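Local structure of Beta/gama crystallin family protein (Methanosarcina acetivorans C2A, 5HT9) at residues 3-8 with 36-41; 14-19 with 28-33; 43-48 with 79-84; 56-61 with 72-77. The protein binds calcium or magnesium ions at two sites as a microbial member of the beta/gamma-crystallin family, its wider cellular role being undefined. One frame throughout, in Å; residues are numbered along the deposited sequence.

Contact 1 (3-8 with 36-41); sequences AEVIVY and SSIKVK. With MG (magnesium ion), chain E.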
# COMPACT_ATOMS: atom_id res chain seq x y z
N ALA A 3 11.85 3.62 -6.58
CA ALA A 3 10.42 3.59 -6.36
C ALA A 3 10.20 3.83 -4.88
O ALA A 3 11.05 3.48 -4.06
CB ALA A 3 9.84 2.27 -6.79
N GLU A 4 9.06 4.42 -4.56
CA GLU A 4 8.76 4.72 -3.17
C GLU A 4 7.27 4.83 -2.96
O GLU A 4 6.57 5.49 -3.73
CB GLU A 4 9.43 6.02 -2.74
CG GLU A 4 9.23 6.33 -1.27
CD GLU A 4 9.96 7.58 -0.85
OE1 GLU A 4 10.17 7.78 0.37
OE2 GLU A 4 10.33 8.37 -1.75
N VAL A 5 6.79 4.19 -1.90
CA VAL A 5 5.39 4.26 -1.54
C VAL A 5 5.31 4.38 -0.01
O VAL A 5 6.10 3.78 0.72
CB VAL A 5 4.60 3.01 -2.03
CG1 VAL A 5 5.14 1.73 -1.42
CG2 VAL A 5 3.11 3.17 -1.76
N ILE A 6 4.38 5.21 0.45
CA ILE A 6 4.16 5.36 1.87
C ILE A 6 2.76 4.86 2.18
O ILE A 6 1.80 5.26 1.53
CB ILE A 6 4.32 6.82 2.32
CG1 ILE A 6 5.67 7.36 1.84
CG2 ILE A 6 4.22 6.89 3.83
CD1 ILE A 6 5.89 8.81 2.14
N VAL A 7 2.66 3.97 3.17
CA VAL A 7 1.35 3.45 3.56
C VAL A 7 1.02 3.91 4.98
O VAL A 7 1.92 4.04 5.82
CB VAL A 7 1.29 1.91 3.48
CG1 VAL A 7 1.39 1.44 2.00
CG2 VAL A 7 2.39 1.28 4.32
N TYR A 8 -0.26 4.12 5.25
CA TYR A 8 -0.73 4.68 6.51
C TYR A 8 -1.85 3.85 7.10
O TYR A 8 -2.70 3.33 6.37
CB TYR A 8 -1.24 6.11 6.33
CG TYR A 8 -0.21 7.16 6.00
CD1 TYR A 8 0.26 7.34 4.70
CD2 TYR A 8 0.24 8.02 6.98
CE1 TYR A 8 1.18 8.34 4.41
CE2 TYR A 8 1.15 9.02 6.71
CZ TYR A 8 1.62 9.18 5.43
OH TYR A 8 2.54 10.19 5.18
N SER A 36 -4.95 2.06 5.23
CA SER A 36 -6.18 2.77 4.96
C SER A 36 -5.98 3.95 4.02
O SER A 36 -6.94 4.45 3.45
CB SER A 36 -6.82 3.26 6.27
OG SER A 36 -7.32 2.15 7.00
N SER A 37 -4.74 4.41 3.89
CA SER A 37 -4.41 5.42 2.89
C SER A 37 -2.97 5.22 2.43
O SER A 37 -2.18 4.55 3.10
CB SER A 37 -4.63 6.84 3.43
OG SER A 37 -3.90 7.05 4.63
N ILE A 38 -2.67 5.78 1.26
CA ILE A 38 -1.42 5.51 0.56
C ILE A 38 -0.93 6.74 -0.18
O ILE A 38 -1.71 7.41 -0.85
CB ILE A 38 -1.59 4.39 -0.49
CG1 ILE A 38 -2.09 3.08 0.14
CG2 ILE A 38 -0.30 4.17 -1.26
CD1 ILE A 38 -2.45 2.03 -0.93
N LYS A 39 0.37 7.01 -0.11
CA LYS A 39 0.99 7.97 -1.02
C LYS A 39 2.01 7.25 -1.88
O LYS A 39 3.05 6.84 -1.38
CB LYS A 39 1.70 9.11 -0.27
CG LYS A 39 0.80 10.00 0.56
CD LYS A 39 1.64 11.01 1.33
CE LYS A 39 0.78 11.81 2.30
NZ LYS A 39 1.62 12.76 3.08
N VAL A 40 1.72 7.07 -3.16
CA VAL A 40 2.76 6.57 -4.04
C VAL A 40 3.62 7.75 -4.49
O VAL A 40 3.12 8.70 -5.10
CB VAL A 40 2.21 5.84 -5.27
CG1 VAL A 40 3.36 5.37 -6.16
CG2 VAL A 40 1.37 4.63 -4.83
N LYS A 41 4.91 7.71 -4.16
CA LYS A 41 5.82 8.79 -4.49
C LYS A 41 6.41 8.62 -5.89
O LYS A 41 6.47 9.57 -6.68
CB LYS A 41 6.94 8.88 -3.46
CG LYS A 41 6.47 9.26 -2.07
CD LYS A 41 5.75 10.60 -2.10
CE LYS A 41 5.69 11.24 -0.72
NZ LYS A 41 5.25 12.68 -0.79
MG MG E . -6.56 0.98 8.90
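The carbonyl oxygen of Y8 takes two backbone N-H groups from the other segment. S36 N lies 2.8 Å from Y8 O in a nearly straight bond (175°). S37 N gives the same oxygen a weak second bond at 3.4 Å. With S36 and S37 both facing Y8, this is a classic beta bulge. Beyond it strands 4-8 and 37-41 run antiparallel, and I6 and K39 exchange both backbone bonds.

V5, V7, I38 and V40 point to the inner face. V5 CG2, anti to its backbone N, passes 3.6 Å from I38 CG2 and meets V40 CG2. F47 and F81 pack on V5 from the second sheet. The other face is more polar. The extended K39 chain slants across the Y8 ring, with CE 4.1 Å from Y8 CE1, and its NZ makes a weak bond to Y8 OH. F13 sits against both residues, as a cation-pi partner of K39 and edge-to-face with Y8. S37 OG lies 3.3 Å from Y8 CB and is hydrogen-bonded to H10 and F13. E4 CB, CG and OE2 run alongside K41 CB and CG; the charged ends do not meet.

S36 OG binds a magnesium ion at 2.4 Å, with E9 O, K34 O and N76 OD1, and hydrogen-bonds D75. The bulge residue S36 is a metal ligand at the strand end, in a beta/gamma-crystallin Greek key with its paired metal sites.

Contact 2 (14-19 with 28-33); sequences GGKSFD and GDNLND. With MG (magnesium ion), chain D.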
# COMPACT_ATOMS: atom_id res chain seq x y z
N GLY A 14 -3.24 9.37 8.41
CA GLY A 14 -3.11 9.38 9.85
C GLY A 14 -2.59 8.05 10.37
O GLY A 14 -2.45 7.08 9.60
N GLY A 15 -2.31 7.99 11.67
CA GLY A 15 -1.85 6.76 12.28
C GLY A 15 -0.41 6.41 11.94
O GLY A 15 0.33 7.22 11.38
N LYS A 16 -0.02 5.19 12.28
CA LYS A 16 1.30 4.67 11.96
C LYS A 16 1.52 4.70 10.46
O LYS A 16 0.60 4.44 9.68
CB LYS A 16 1.46 3.24 12.49
CG LYS A 16 1.44 3.13 14.02
CD LYS A 16 1.55 1.68 14.50
CE LYS A 16 2.79 1.00 13.93
NZ LYS A 16 3.04 -0.33 14.57
N SER A 17 2.74 5.02 10.06
CA SER A 17 3.08 5.13 8.65
C SER A 17 4.34 4.33 8.36
O SER A 17 5.22 4.23 9.21
CB SER A 17 3.29 6.60 8.28
OG SER A 17 3.61 6.75 6.91
N PHE A 18 4.43 3.74 7.17
CA PHE A 18 5.67 3.11 6.76
C PHE A 18 6.08 3.60 5.37
O PHE A 18 5.28 3.57 4.44
CB PHE A 18 5.54 1.58 6.76
CG PHE A 18 6.82 0.88 6.42
CD1 PHE A 18 7.92 0.98 7.25
CD2 PHE A 18 6.93 0.13 5.26
CE1 PHE A 18 9.12 0.35 6.94
CE2 PHE A 18 8.13 -0.51 4.94
CZ PHE A 18 9.22 -0.39 5.78
N ASP A 19 7.33 4.03 5.27
CA ASP A 19 7.90 4.59 4.04
C ASP A 19 8.78 3.54 3.34
O ASP A 19 9.92 3.32 3.75
CB ASP A 19 8.71 5.86 4.39
CG ASP A 19 9.35 6.53 3.20
OD1 ASP A 19 9.14 6.09 2.06
OD2 ASP A 19 10.05 7.53 3.43
N GLY A 28 5.44 -4.62 5.25
CA GLY A 28 6.12 -4.44 6.51
C GLY A 28 5.82 -5.69 7.32
O GLY A 28 6.15 -6.81 6.91
N ASP A 29 5.18 -5.50 8.46
CA ASP A 29 4.51 -6.57 9.19
C ASP A 29 3.41 -5.89 9.96
O ASP A 29 2.30 -6.41 10.12
CB ASP A 29 5.46 -7.33 10.12
CG ASP A 29 6.39 -8.28 9.38
OD1 ASP A 29 5.90 -9.08 8.54
OD2 ASP A 29 7.62 -8.24 9.64
N ASN A 30 3.74 -4.67 10.39
CA ASN A 30 2.89 -3.86 11.25
C ASN A 30 1.55 -3.48 10.64
O ASN A 30 0.52 -3.53 11.30
CB ASN A 30 3.65 -2.59 11.64
CG ASN A 30 5.14 -2.85 11.85
OD1 ASN A 30 5.55 -3.32 12.91
ND2 ASN A 30 5.94 -2.53 10.84
N LEU A 31 1.56 -3.10 9.37
CA LEU A 31 0.34 -2.56 8.78
C LEU A 31 -0.42 -3.57 7.92
O LEU A 31 -1.30 -3.18 7.15
CB LEU A 31 0.68 -1.31 7.95
CG LEU A 31 1.41 -0.18 8.69
CD1 LEU A 31 1.41 1.10 7.87
CD2 LEU A 31 0.81 0.07 10.07
N ASN A 32 -0.09 -4.85 8.07
CA ASN A 32 -0.87 -5.91 7.41
C ASN A 32 -2.34 -5.78 7.80
O ASN A 32 -2.68 -5.78 8.98
CB ASN A 32 -0.34 -7.31 7.77
CG ASN A 32 -1.13 -8.44 7.09
OD1 ASN A 32 -2.18 -8.21 6.50
ND2 ASN A 32 -0.63 -9.66 7.22
N ASP A 33 -3.20 -5.69 6.78
CA ASP A 33 -4.65 -5.55 6.97
C ASP A 33 -5.03 -4.30 7.77
O ASP A 33 -6.11 -4.23 8.34
CB ASP A 33 -5.24 -6.79 7.66
CG ASP A 33 -5.71 -7.85 6.68
OD1 ASP A 33 -5.45 -7.73 5.46
OD2 ASP A 33 -6.37 -8.82 7.14
MG MG D . -5.13 -8.71 3.64
O HOH W 1 -7.12 -8.95 3.23
O HOH W 2 -5.07 -10.66 4.56
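The backbones of K16 and L31 stay well apart, with their CA atoms 8.0 Å from each other. The chain turns a corner at K16 and then runs into the strand that holds F18. Segment 28-33 is a loop with a type I turn from D29 to N32. No hydrogen bond joins the two segments.

L31 bridges the gap with its two methyl groups. L31 CD1 sits 3.9 Å from K16 O and 4.3 Å from F18 CB. L31 CD2 meets K16 CB at 4.0 Å. The leucine thus fits beside the K16-F18 backbone, and V7 of the neighbouring strand 4-8 packs on it as well. K16 CB lies beside L31, and the chain then bends at chi3 (55°). This brings K16 NZ across the N30 side chain at about a right angle, 3.8 Å from N30 CB. That is a van der Waals approach on the exposed side of the contact.

The far end of the loop has a different task. D33 OD1 binds a magnesium ion at 2.1 Å, and two waters complete a shell with E49 O, S77 O and S79 OG. N32 OD1 hydrogen-bonds S79 OG, a second-shell link to the same ion. A loop that packs on strand 17-20 chiefly through L31 and ends in a metal ligand belongs to the first Greek key of this beta/gamma-crystallin domain.

Contact 3 (43-48 with 79-84); sequences GTWRFY and SSFRQI. With MG (magnesium ion), chain D.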
# COMPACT_ATOMS: atom_id res chain seq x y z
N GLY A 43 7.12 5.39 -9.13
CA GLY A 43 6.96 4.03 -9.60
C GLY A 43 5.53 3.55 -9.57
O GLY A 43 4.65 4.18 -8.97
N THR A 44 5.30 2.41 -10.23
CA THR A 44 4.01 1.73 -10.19
C THR A 44 4.13 0.58 -9.20
O THR A 44 5.08 -0.19 -9.25
CB THR A 44 3.59 1.17 -11.56
OG1 THR A 44 3.69 2.19 -12.56
CG2 THR A 44 2.16 0.65 -11.50
N TRP A 45 3.15 0.49 -8.31
CA TRP A 45 3.14 -0.49 -7.23
C TRP A 45 1.90 -1.37 -7.32
O TRP A 45 0.81 -0.89 -7.62
CB TRP A 45 3.19 0.21 -5.87
CG TRP A 45 4.52 0.85 -5.56
CD1 TRP A 45 4.96 2.07 -6.00
CD2 TRP A 45 5.57 0.30 -4.76
NE1 TRP A 45 6.23 2.31 -5.52
CE2 TRP A 45 6.63 1.24 -4.77
CE3 TRP A 45 5.73 -0.88 -4.03
CZ2 TRP A 45 7.82 1.02 -4.07
CZ3 TRP A 45 6.92 -1.10 -3.36
CH2 TRP A 45 7.95 -0.15 -3.38
N ARG A 46 2.08 -2.65 -7.03
CA ARG A 46 0.96 -3.59 -7.00
C ARG A 46 0.65 -3.94 -5.56
O ARG A 46 1.53 -4.32 -4.80
CB ARG A 46 1.31 -4.86 -7.80
CG ARG A 46 0.18 -5.87 -7.90
CD ARG A 46 0.41 -6.84 -9.08
NE ARG A 46 0.13 -6.20 -10.37
CZ ARG A 46 0.32 -6.77 -11.56
NH1 ARG A 46 0.81 -8.00 -11.64
NH2 ARG A 46 0.02 -6.11 -12.67
N PHE A 47 -0.62 -3.80 -5.18
CA PHE A 47 -1.02 -4.06 -3.80
C PHE A 47 -1.91 -5.28 -3.75
O PHE A 47 -2.90 -5.35 -4.48
CB PHE A 47 -1.75 -2.84 -3.22
CG PHE A 47 -0.93 -1.59 -3.27
CD1 PHE A 47 -0.89 -0.82 -4.42
CD2 PHE A 47 -0.17 -1.20 -2.18
CE1 PHE A 47 -0.11 0.33 -4.48
CE2 PHE A 47 0.60 -0.06 -2.24
CZ PHE A 47 0.63 0.71 -3.38
N TYR A 48 -1.58 -6.23 -2.87
CA TYR A 48 -2.29 -7.51 -2.79
C TYR A 48 -3.06 -7.68 -1.49
O TYR A 48 -2.63 -7.19 -0.44
CB TYR A 48 -1.32 -8.69 -2.91
CG TYR A 48 -0.42 -8.71 -4.10
CD1 TYR A 48 0.74 -7.96 -4.13
CD2 TYR A 48 -0.70 -9.52 -5.19
CE1 TYR A 48 1.60 -8.00 -5.21
CE2 TYR A 48 0.15 -9.57 -6.29
CZ TYR A 48 1.30 -8.81 -6.28
OH TYR A 48 2.16 -8.84 -7.34
N SER A 79 -2.04 -6.53 2.26
CA SER A 79 -1.21 -7.36 3.13
C SER A 79 0.19 -7.55 2.56
O SER A 79 1.08 -8.05 3.25
CB SER A 79 -1.87 -8.73 3.36
OG SER A 79 -3.09 -8.59 4.07
N SER A 80 0.38 -7.18 1.30
CA SER A 80 1.72 -7.11 0.72
C SER A 80 1.69 -6.16 -0.47
O SER A 80 0.63 -5.87 -1.00
CB SER A 80 2.24 -8.49 0.30
OG SER A 80 1.33 -9.13 -0.56
N PHE A 81 2.85 -5.66 -0.86
CA PHE A 81 2.93 -4.82 -2.05
C PHE A 81 4.36 -4.78 -2.59
O PHE A 81 5.31 -5.00 -1.86
CB PHE A 81 2.41 -3.41 -1.76
CG PHE A 81 3.04 -2.74 -0.56
CD1 PHE A 81 4.21 -2.01 -0.69
CD2 PHE A 81 2.43 -2.79 0.68
CE1 PHE A 81 4.79 -1.36 0.41
CE2 PHE A 81 3.00 -2.15 1.79
CZ PHE A 81 4.17 -1.43 1.65
N ARG A 82 4.49 -4.54 -3.89
CA ARG A 82 5.81 -4.53 -4.51
C ARG A 82 5.80 -3.73 -5.79
O ARG A 82 4.75 -3.43 -6.33
CB ARG A 82 6.28 -5.95 -4.81
CG ARG A 82 5.48 -6.64 -5.89
CD ARG A 82 6.19 -7.90 -6.25
NE ARG A 82 5.28 -8.95 -6.67
CZ ARG A 82 5.67 -10.20 -6.87
NH1 ARG A 82 6.95 -10.52 -6.70
NH2 ARG A 82 4.79 -11.11 -7.25
N GLN A 83 6.98 -3.39 -6.26
CA GLN A 83 7.12 -2.58 -7.45
C GLN A 83 6.93 -3.49 -8.66
O GLN A 83 7.36 -4.64 -8.64
CB GLN A 83 8.49 -1.90 -7.47
CG GLN A 83 8.72 -1.00 -8.66
CD GLN A 83 10.13 -0.45 -8.66
OE1 GLN A 83 10.93 -0.74 -7.75
NE2 GLN A 83 10.44 0.38 -9.65
N ILE A 84 6.26 -2.97 -9.69
CA ILE A 84 6.05 -3.76 -10.91
C ILE A 84 6.48 -3.02 -12.18
O ILE A 84 6.62 -1.80 -12.21
CB ILE A 84 4.57 -4.18 -11.09
CG1 ILE A 84 3.66 -2.95 -11.05
CG2 ILE A 84 4.16 -5.17 -10.02
CD1 ILE A 84 2.21 -3.25 -11.40
OXT ILE A 84 6.71 -3.65 -13.21
MG MG D . -5.13 -8.71 3.64
O HOH W 1 -7.12 -8.95 3.23
O HOH W 2 -5.07 -10.66 4.56
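F47 and F81 pack closely on the inner face of strands 45-48 and 80-83. F81 CB lies 3.4 Å from F47 CD2, and the two ring planes are inclined at 39°. F81 CG sits between its backbone N and carbonyl carbon (chi1 52°), which turns the ring so that its CB side meets F47 and its CD1 edge meets W45. W45 CE3 comes 3.8 Å from F81 CD1. Q83 CB stands almost squarely over the six-membered ring of W45, a CH-pi contact. V5 and V7 of the other sheet pack on F81, so the aromatic cluster belongs to the core between the sheets. W45 NE1 is satisfied by S42 O.

The looser, more solvent-exposed side is where R46, R82 and I84 lie. The R82 side chain slants across the Y48 ring. R82 NE donates to Y48 OH at 3.2 Å, and the oxygen lies in the guanidinium plane. NH2 adds a weak bond to the same oxygen. Y53 is a cation-pi partner of R82. I84 CG2 rests 3.6 Å from R46 CB, and I84 CD1 touches the guanidinium, while R46 NE forms a salt bridge with D59.

The strands run antiparallel, and R46 and R82 exchange both backbone hydrogen bonds. This pairing closes the second beta/gamma-crystallin Greek key. Y48 O receives S79 N at 2.8 Å and S80 N weakly, a classic beta bulge. S79 OG binds magnesium at 2.1 Å, which would probably polarise this hydroxyl. The chemistry is thus divided: apolar aromatic packing inside, charged groups outside, and metal coordination at the bulge.

Contact 4 (56-61 with 72-77); sequences RYWDLG and GIPDNS. With MG (magnesium ion), chain E; MG (magnesium ion), chain D.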
# COMPACT_ATOMS: atom_id res chain seq x y z
N ARG A 56 -6.43 -11.17 -4.87
CA ARG A 56 -6.71 -10.02 -5.73
C ARG A 56 -5.63 -8.96 -5.54
O ARG A 56 -5.01 -8.88 -4.48
CB ARG A 56 -8.09 -9.42 -5.40
CG ARG A 56 -9.27 -10.35 -5.61
CD ARG A 56 -10.57 -9.69 -5.15
NE ARG A 56 -10.61 -9.53 -3.70
CZ ARG A 56 -11.42 -8.70 -3.04
NH1 ARG A 56 -12.29 -7.95 -3.69
NH2 ARG A 56 -11.36 -8.65 -1.72
N TYR A 57 -5.41 -8.15 -6.56
CA TYR A 57 -4.48 -7.04 -6.44
C TYR A 57 -4.94 -5.81 -7.22
O TYR A 57 -5.77 -5.90 -8.13
CB TYR A 57 -3.07 -7.45 -6.89
CG TYR A 57 -3.01 -7.92 -8.33
CD1 TYR A 57 -3.03 -7.00 -9.38
CD2 TYR A 57 -2.89 -9.27 -8.64
CE1 TYR A 57 -2.97 -7.41 -10.70
CE2 TYR A 57 -2.82 -9.69 -9.96
CZ TYR A 57 -2.85 -8.75 -10.98
OH TYR A 57 -2.79 -9.15 -12.30
N TRP A 58 -4.38 -4.66 -6.85
CA TRP A 58 -4.71 -3.41 -7.49
C TRP A 58 -3.43 -2.64 -7.71
O TRP A 58 -2.57 -2.63 -6.84
CB TRP A 58 -5.69 -2.61 -6.63
CG TRP A 58 -6.93 -3.39 -6.28
CD1 TRP A 58 -8.14 -3.35 -6.92
CD2 TRP A 58 -7.08 -4.33 -5.21
NE1 TRP A 58 -9.03 -4.20 -6.31
CE2 TRP A 58 -8.40 -4.82 -5.25
CE3 TRP A 58 -6.22 -4.81 -4.21
CZ2 TRP A 58 -8.88 -5.75 -4.35
CZ3 TRP A 58 -6.70 -5.74 -3.31
CH2 TRP A 58 -8.02 -6.20 -3.38
N ASP A 59 -3.29 -2.01 -8.87
CA ASP A 59 -2.08 -1.26 -9.20
C ASP A 59 -2.31 0.22 -9.06
O ASP A 59 -3.39 0.71 -9.43
CB ASP A 59 -1.62 -1.54 -10.63
CG ASP A 59 -1.24 -2.99 -10.87
OD1 ASP A 59 -0.97 -3.72 -9.90
OD2 ASP A 59 -1.18 -3.38 -12.06
N LEU A 60 -1.30 0.94 -8.58
CA LEU A 60 -1.33 2.40 -8.46
C LEU A 60 0.01 3.01 -8.86
O LEU A 60 1.06 2.50 -8.51
CB LEU A 60 -1.65 2.82 -7.01
CG LEU A 60 -2.92 2.31 -6.32
CD1 LEU A 60 -2.88 2.71 -4.83
CD2 LEU A 60 -4.16 2.85 -7.00
N GLY A 61 -0.04 4.11 -9.62
CA GLY A 61 1.13 4.94 -9.84
C GLY A 61 1.11 6.09 -8.83
O GLY A 61 0.29 6.09 -7.92
N GLY A 72 -10.63 2.23 -5.10
CA GLY A 72 -11.17 0.93 -5.47
C GLY A 72 -10.54 -0.25 -4.74
O GLY A 72 -10.65 -1.40 -5.19
N ILE A 73 -9.88 0.01 -3.62
CA ILE A 73 -9.26 -1.04 -2.81
C ILE A 73 -9.97 -1.18 -1.47
O ILE A 73 -10.22 -0.17 -0.81
CB ILE A 73 -7.76 -0.73 -2.54
CG1 ILE A 73 -7.03 -0.43 -3.85
CG2 ILE A 73 -7.10 -1.87 -1.78
CD1 ILE A 73 -5.57 -0.10 -3.67
N PRO A 74 -10.30 -2.42 -1.06
CA PRO A 74 -10.97 -2.65 0.23
C PRO A 74 -10.15 -2.15 1.43
O PRO A 74 -8.95 -2.42 1.49
CB PRO A 74 -11.12 -4.17 0.30
CG PRO A 74 -11.07 -4.62 -1.12
CD PRO A 74 -10.15 -3.67 -1.83
N ASP A 75 -10.78 -1.42 2.35
CA ASP A 75 -10.08 -0.90 3.51
C ASP A 75 -9.51 -2.05 4.33
O ASP A 75 -10.06 -3.14 4.33
CB ASP A 75 -11.02 -0.05 4.37
CG ASP A 75 -10.28 0.82 5.38
OD1 ASP A 75 -9.07 1.06 5.19
OD2 ASP A 75 -10.91 1.26 6.36
N ASN A 76 -8.38 -1.80 5.00
CA ASN A 76 -7.80 -2.79 5.90
C ASN A 76 -7.67 -4.18 5.28
O ASN A 76 -8.02 -5.18 5.90
CB ASN A 76 -8.65 -2.86 7.17
CG ASN A 76 -8.67 -1.54 7.90
OD1 ASN A 76 -7.68 -0.81 7.91
ND2 ASN A 76 -9.81 -1.21 8.52
N SER A 77 -7.17 -4.22 4.04
CA SER A 77 -7.03 -5.48 3.30
C SER A 77 -5.63 -5.71 2.74
O SER A 77 -5.17 -6.85 2.65
CB SER A 77 -8.03 -5.51 2.15
OG SER A 77 -9.35 -5.66 2.64
MG MG E . -6.56 0.98 8.90
MG MG D . -5.13 -8.71 3.64
O HOH W 1 -7.12 -8.95 3.23
O HOH W 2 -5.07 -10.66 4.56
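The W58 indole presents one face to I73 and P74. P74 CD lies over the six-membered ring of W58, 3.9 Å from the centroid, and comes within 3.5 Å of W58 CZ2. I73 CG2 stands over the same face of W58, 4.2 Å from the centroid. Both are CH-pi contacts, offset toward the rim. W58 CG is anti to the carbonyl carbon (chi1 -55°), which carries the indole out to meet the loop. I73 straddles the base of the tryptophan: I73 CG1 is 3.8 Å from W58 CB, while CG2 reaches the benzene part. I73 CD1 meets L60 CD1 tip to tip at 4.1 Å.

R56 lies at the other end. W58 CZ2 stands over one face of its guanidinium, and R56 NH2 is 4.1 Å from P74 CG. A salt bridge from R56 NH2 to E49 OE1 holds the charged end. No hydrogen bond joins the two segments, so apolar packing carries the contact.

Past P74 the loop reaches both metal sites. N76 OD1 binds one magnesium ion at 2.3 Å, and S77 O binds the other at 2.1 Å.

Strand 56-60 is an outer strand of its sheet, beside strand 45-48. L60 also packs on I38 and V40 of strand 37-42. The 72-77 loop, between strand 63-65 and strand 80-83 in the chain, lies against the face of strand 56-60 that carries W58 and L60.

From the N terminus, strand 4-8 comes first, and contact 1 closes the first Greek key when 36-41 pairs with it. Contact 2 lies within that loop and fastens 28-33 to strand 17-20, the other neighbour of 4-8. The second half repeats the plan. Contact 3 joins 43-48 to the C-terminal strand, and contact 4 falls within its loop, setting 72-77 against strand 56-60. The two halves follow in series without crossing. Contacts 1 and 3 meet face to face in the core between the sheets. The metal ions join the halves: one links contacts 1 and 4, the other contacts 2, 3 and 4.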